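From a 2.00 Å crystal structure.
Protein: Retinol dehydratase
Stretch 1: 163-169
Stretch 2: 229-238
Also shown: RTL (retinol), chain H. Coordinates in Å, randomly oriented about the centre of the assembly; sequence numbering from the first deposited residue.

Stretch 1, residues 163-169: THLPLSL
Stretch 2, residues 229-238: EHVKEAWAKR

Two histidines act in series at this contact: His-164 holds the retinol hydroxyl with its ring while its backbone carbonyl is held by the ring of His-230. His-164 NE2 lies 2.9 Å from RTL O1, a nearly straight hydrogen bond with O1 at the ring edge, near the ring plane; behind it, His-230 NE2 donates to His-164 O at 2.8 Å with an N-H...O angle of 164°, so that this acceptor too sits at the edge of its partner's ring. Since His-230 NE2 is the donor, it carries a proton. The ND1 atoms of both rings are bonded elsewhere in the structure.

Stretch 1 leaves an extended Thr-163 (phi/psi -156/151), passes through His-164 (-116/16), Leu-165 (-84/135) and Pro-166 (-68/154), and closes into a 3-10 segment over residues 167-169, where Leu-169 N bonds Pro-166 O at 3.2 Å. Thr-163 (chi1 t) steadies the start, its OG1 accepting from Leu-165 N at 3.0 Å. Stretch 2 enters as a helix already under way, with Glu-233 N to Glu-229 O at 3.2 Å and Trp-235 N to Val-231 O at 2.8 Å, and a type I turn runs from Trp-235 to Arg-238. There Arg-238 (chi1 p) folds back, and its NH1 bonds Trp-235 O at 2.7 Å.

The register is set by Pro-166 opposite His-230, with CA atoms 5.2 Å apart, and Leu-167 opposite Glu-233, with CA atoms 6.3 Å apart. The CA-to-CB bond of His-230 (chi1 t, chi2 -60°) points sideways relative to stretch 1, but the end of the side chain comes nearer to it. Its ring thereby offers an edge to His-164 O and a face to the proline: Pro-166 CB stands 4.1 Å from the His-230 ring centroid, 17° off the normal, a CH-pi contact. The proline ring is C-gamma endo.

One helical turn on, Glu-233 (chi1 -83°, chi2 t, chi3 32°) points toward the 3-10 segment and grips Ser-168 with both carboxylate oxygens. Ser-168 N donates to Glu-233 OE1 at 2.6 Å, with an angle of 142°, and Ser-168 OG, set by a p rotamer, donates to Glu-233 OE2 at 2.8 Å. Leu-167 N is also near, 3.2 Å from Glu-233 OE1, but its angle is too poor for a hydrogen bond. Its N-H is instead taken up by water 1, which accepts from Leu-167 N at 3.0 Å and donates to His-230 O at 2.9 Å, bridging the backbones of the 3-10 segment and the helix.

Leu-167 (m, t) points toward the helix and adds an apolar contact beside the hydrogen bonds. Its CD1 lies 4.0 Å from Ala-234 CA and 3.9 Å from Lys-237 CG, on the side of Leu-167 CB turned away from the Glu-233 carboxylate; the lysine (m, m, t, t) begins toward stretch 1, but its end leads away. Leu-165 (m, t), by contrast, points away from the helix. The two stretches together bury 351 Å².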

# COMPACT_ATOMS: atom_id res chain seq x y z
N THR A 163 2.02 5.16 -3.16
CA THR A 163 0.62 5.42 -2.85
C THR A 163 -0.26 4.20 -2.98
O THR A 163 0.03 3.28 -3.76
CB THR A 163 0.03 6.55 -3.76
OG1 THR A 163 -1.28 6.89 -3.30
CG2 THR A 163 -0.09 6.07 -5.20
N HIS A 164 -1.33 4.18 -2.20
CA HIS A 164 -2.30 3.11 -2.26
C HIS A 164 -3.61 3.74 -2.72
O HIS A 164 -4.68 3.16 -2.59
CB HIS A 164 -2.46 2.44 -0.89
CG HIS A 164 -1.20 1.80 -0.38
ND1 HIS A 164 -0.45 0.93 -1.13
CD2 HIS A 164 -0.55 1.93 0.81
CE1 HIS A 164 0.60 0.54 -0.44
NE2 HIS A 164 0.56 1.13 0.74
N LEU A 165 -3.53 4.95 -3.27
CA LEU A 165 -4.75 5.59 -3.75
C LEU A 165 -5.09 5.14 -5.16
O LEU A 165 -4.22 5.03 -6.01
CB LEU A 165 -4.62 7.12 -3.73
CG LEU A 165 -4.61 7.76 -2.33
CD1 LEU A 165 -4.46 9.27 -2.45
CD2 LEU A 165 -5.89 7.41 -1.60
N PRO A 166 -6.37 4.81 -5.40
CA PRO A 166 -6.80 4.38 -6.73
C PRO A 166 -6.68 5.61 -7.64
O PRO A 166 -6.72 6.74 -7.16
CB PRO A 166 -8.25 3.94 -6.50
CG PRO A 166 -8.70 4.82 -5.38
CD PRO A 166 -7.50 4.78 -4.45
N LEU A 167 -6.50 5.38 -8.93
CA LEU A 167 -6.33 6.48 -9.87
C LEU A 167 -7.40 7.57 -9.85
O LEU A 167 -7.09 8.73 -10.05
CB LEU A 167 -6.20 5.94 -11.30
CG LEU A 167 -5.01 4.99 -11.58
CD1 LEU A 167 -4.98 4.63 -13.06
CD2 LEU A 167 -3.69 5.67 -11.17
N SER A 168 -8.66 7.20 -9.58
CA SER A 168 -9.75 8.18 -9.57
C SER A 168 -9.66 9.27 -8.50
O SER A 168 -10.36 10.28 -8.59
CB SER A 168 -11.09 7.46 -9.47
OG SER A 168 -11.19 6.74 -8.26
N LEU A 169 -8.82 9.07 -7.49
CA LEU A 169 -8.66 10.08 -6.45
C LEU A 169 -7.45 10.95 -6.74
O LEU A 169 -7.18 11.92 -6.04
CB LEU A 169 -8.52 9.42 -5.07
CG LEU A 169 -9.76 8.61 -4.66
CD1 LEU A 169 -9.60 8.08 -3.24
CD2 LEU A 169 -10.99 9.50 -4.78
N GLU A 229 -12.38 -2.57 -7.57
CA GLU A 229 -12.52 -1.27 -8.23
C GLU A 229 -11.15 -0.61 -8.28
O GLU A 229 -10.81 0.09 -9.23
CB GLU A 229 -13.51 -0.38 -7.48
CG GLU A 229 -14.95 -0.89 -7.50
CD GLU A 229 -15.38 -1.34 -8.88
OE1 GLU A 229 -15.12 -0.59 -9.85
OE2 GLU A 229 -15.97 -2.44 -9.00
N HIS A 230 -10.35 -0.85 -7.24
CA HIS A 230 -9.00 -0.28 -7.15
C HIS A 230 -8.15 -0.86 -8.28
O HIS A 230 -7.51 -0.13 -9.04
CB HIS A 230 -8.40 -0.61 -5.77
CG HIS A 230 -7.17 0.18 -5.43
ND1 HIS A 230 -6.02 0.13 -6.19
CD2 HIS A 230 -6.89 0.98 -4.38
CE1 HIS A 230 -5.08 0.86 -5.62
NE2 HIS A 230 -5.59 1.39 -4.51
N VAL A 231 -8.16 -2.19 -8.39
CA VAL A 231 -7.39 -2.87 -9.43
C VAL A 231 -7.88 -2.54 -10.84
O VAL A 231 -7.08 -2.26 -11.73
CB VAL A 231 -7.46 -4.39 -9.27
CG1 VAL A 231 -6.69 -5.08 -10.42
CG2 VAL A 231 -6.89 -4.81 -7.92
N LYS A 232 -9.19 -2.59 -11.04
CA LYS A 232 -9.75 -2.33 -12.36
C LYS A 232 -9.37 -0.96 -12.93
O LYS A 232 -9.12 -0.83 -14.12
CB LYS A 232 -11.27 -2.50 -12.34
CG LYS A 232 -11.69 -3.94 -12.10
CD LYS A 232 -13.16 -4.17 -12.35
CE LYS A 232 -13.48 -5.64 -12.24
NZ LYS A 232 -14.87 -5.92 -12.65
N GLU A 233 -9.32 0.06 -12.08
CA GLU A 233 -8.96 1.40 -12.54
C GLU A 233 -7.57 1.44 -13.14
O GLU A 233 -7.32 2.15 -14.11
CB GLU A 233 -9.03 2.39 -11.39
CG GLU A 233 -10.42 2.92 -11.12
CD GLU A 233 -10.40 4.05 -10.12
OE1 GLU A 233 -9.40 4.79 -10.11
OE2 GLU A 233 -11.38 4.21 -9.35
N ALA A 234 -6.65 0.67 -12.56
CA ALA A 234 -5.28 0.64 -13.06
C ALA A 234 -5.22 -0.28 -14.27
O ALA A 234 -4.50 -0.01 -15.23
CB ALA A 234 -4.33 0.13 -11.98
N TRP A 235 -5.97 -1.37 -14.19
CA TRP A 235 -6.01 -2.35 -15.27
C TRP A 235 -6.52 -1.72 -16.56
O TRP A 235 -6.08 -2.07 -17.65
CB TRP A 235 -6.90 -3.52 -14.87
CG TRP A 235 -6.97 -4.61 -15.90
CD1 TRP A 235 -8.03 -4.90 -16.71
CD2 TRP A 235 -5.95 -5.56 -16.23
NE1 TRP A 235 -7.73 -5.97 -17.52
CE2 TRP A 235 -6.46 -6.40 -17.24
CE3 TRP A 235 -4.65 -5.79 -15.76
CZ2 TRP A 235 -5.72 -7.45 -17.80
CZ3 TRP A 235 -3.91 -6.83 -16.32
CH2 TRP A 235 -4.45 -7.65 -17.33
N ALA A 236 -7.45 -0.78 -16.43
CA ALA A 236 -8.02 -0.09 -17.59
C ALA A 236 -7.00 0.84 -18.25
O ALA A 236 -7.11 1.14 -19.43
CB ALA A 236 -9.26 0.70 -17.17
N LYS A 237 -6.01 1.28 -17.47
CA LYS A 237 -4.97 2.18 -17.97
C LYS A 237 -3.65 1.50 -18.31
O LYS A 237 -2.69 2.18 -18.65
CB LYS A 237 -4.69 3.27 -16.94
CG LYS A 237 -5.74 4.35 -16.83
CD LYS A 237 -5.56 5.39 -17.90
CE LYS A 237 -6.39 6.63 -17.61
NZ LYS A 237 -6.01 7.74 -18.54
N ARG A 238 -3.60 0.17 -18.24
CA ARG A 238 -2.36 -0.54 -18.51
C ARG A 238 -1.78 -0.36 -19.92
O ARG A 238 -0.60 -0.62 -20.15
CB ARG A 238 -2.52 -2.04 -18.22
CG ARG A 238 -3.43 -2.80 -19.17
CD ARG A 238 -3.52 -4.26 -18.73
NE ARG A 238 -4.23 -5.11 -19.68
CZ ARG A 238 -5.49 -4.95 -20.05
NH1 ARG A 238 -6.21 -3.95 -19.55
NH2 ARG A 238 -6.04 -5.78 -20.92
C1 RTL H . -0.02 4.17 14.31
C2 RTL H . -1.11 4.83 15.20
C3 RTL H . -1.08 6.36 15.14
C4 RTL H . -0.19 7.37 14.43
C5 RTL H . 0.81 6.54 13.62
C6 RTL H . 0.93 5.15 13.52
C7 RTL H . 1.96 4.48 12.68
C8 RTL H . 1.84 4.27 11.34
C9 RTL H . 2.85 3.62 10.50
C10 RTL H . 2.57 3.48 9.15
C11 RTL H . 3.37 2.88 8.06
C12 RTL H . 2.61 2.02 7.30
C13 RTL H . 2.86 1.16 6.12
C14 RTL H . 2.08 0.31 5.39
C15 RTL H . 1.41 0.82 4.18
O1 RTL H . 2.20 0.69 3.07
C16 RTL H . -0.91 3.30 13.40
C17 RTL H . 0.70 3.23 15.29
C18 RTL H . 1.78 7.49 12.89
C19 RTL H . 4.16 3.11 11.13
C20 RTL H . 4.34 1.34 5.75
O HOH W 1 -6.15 2.45 -9.19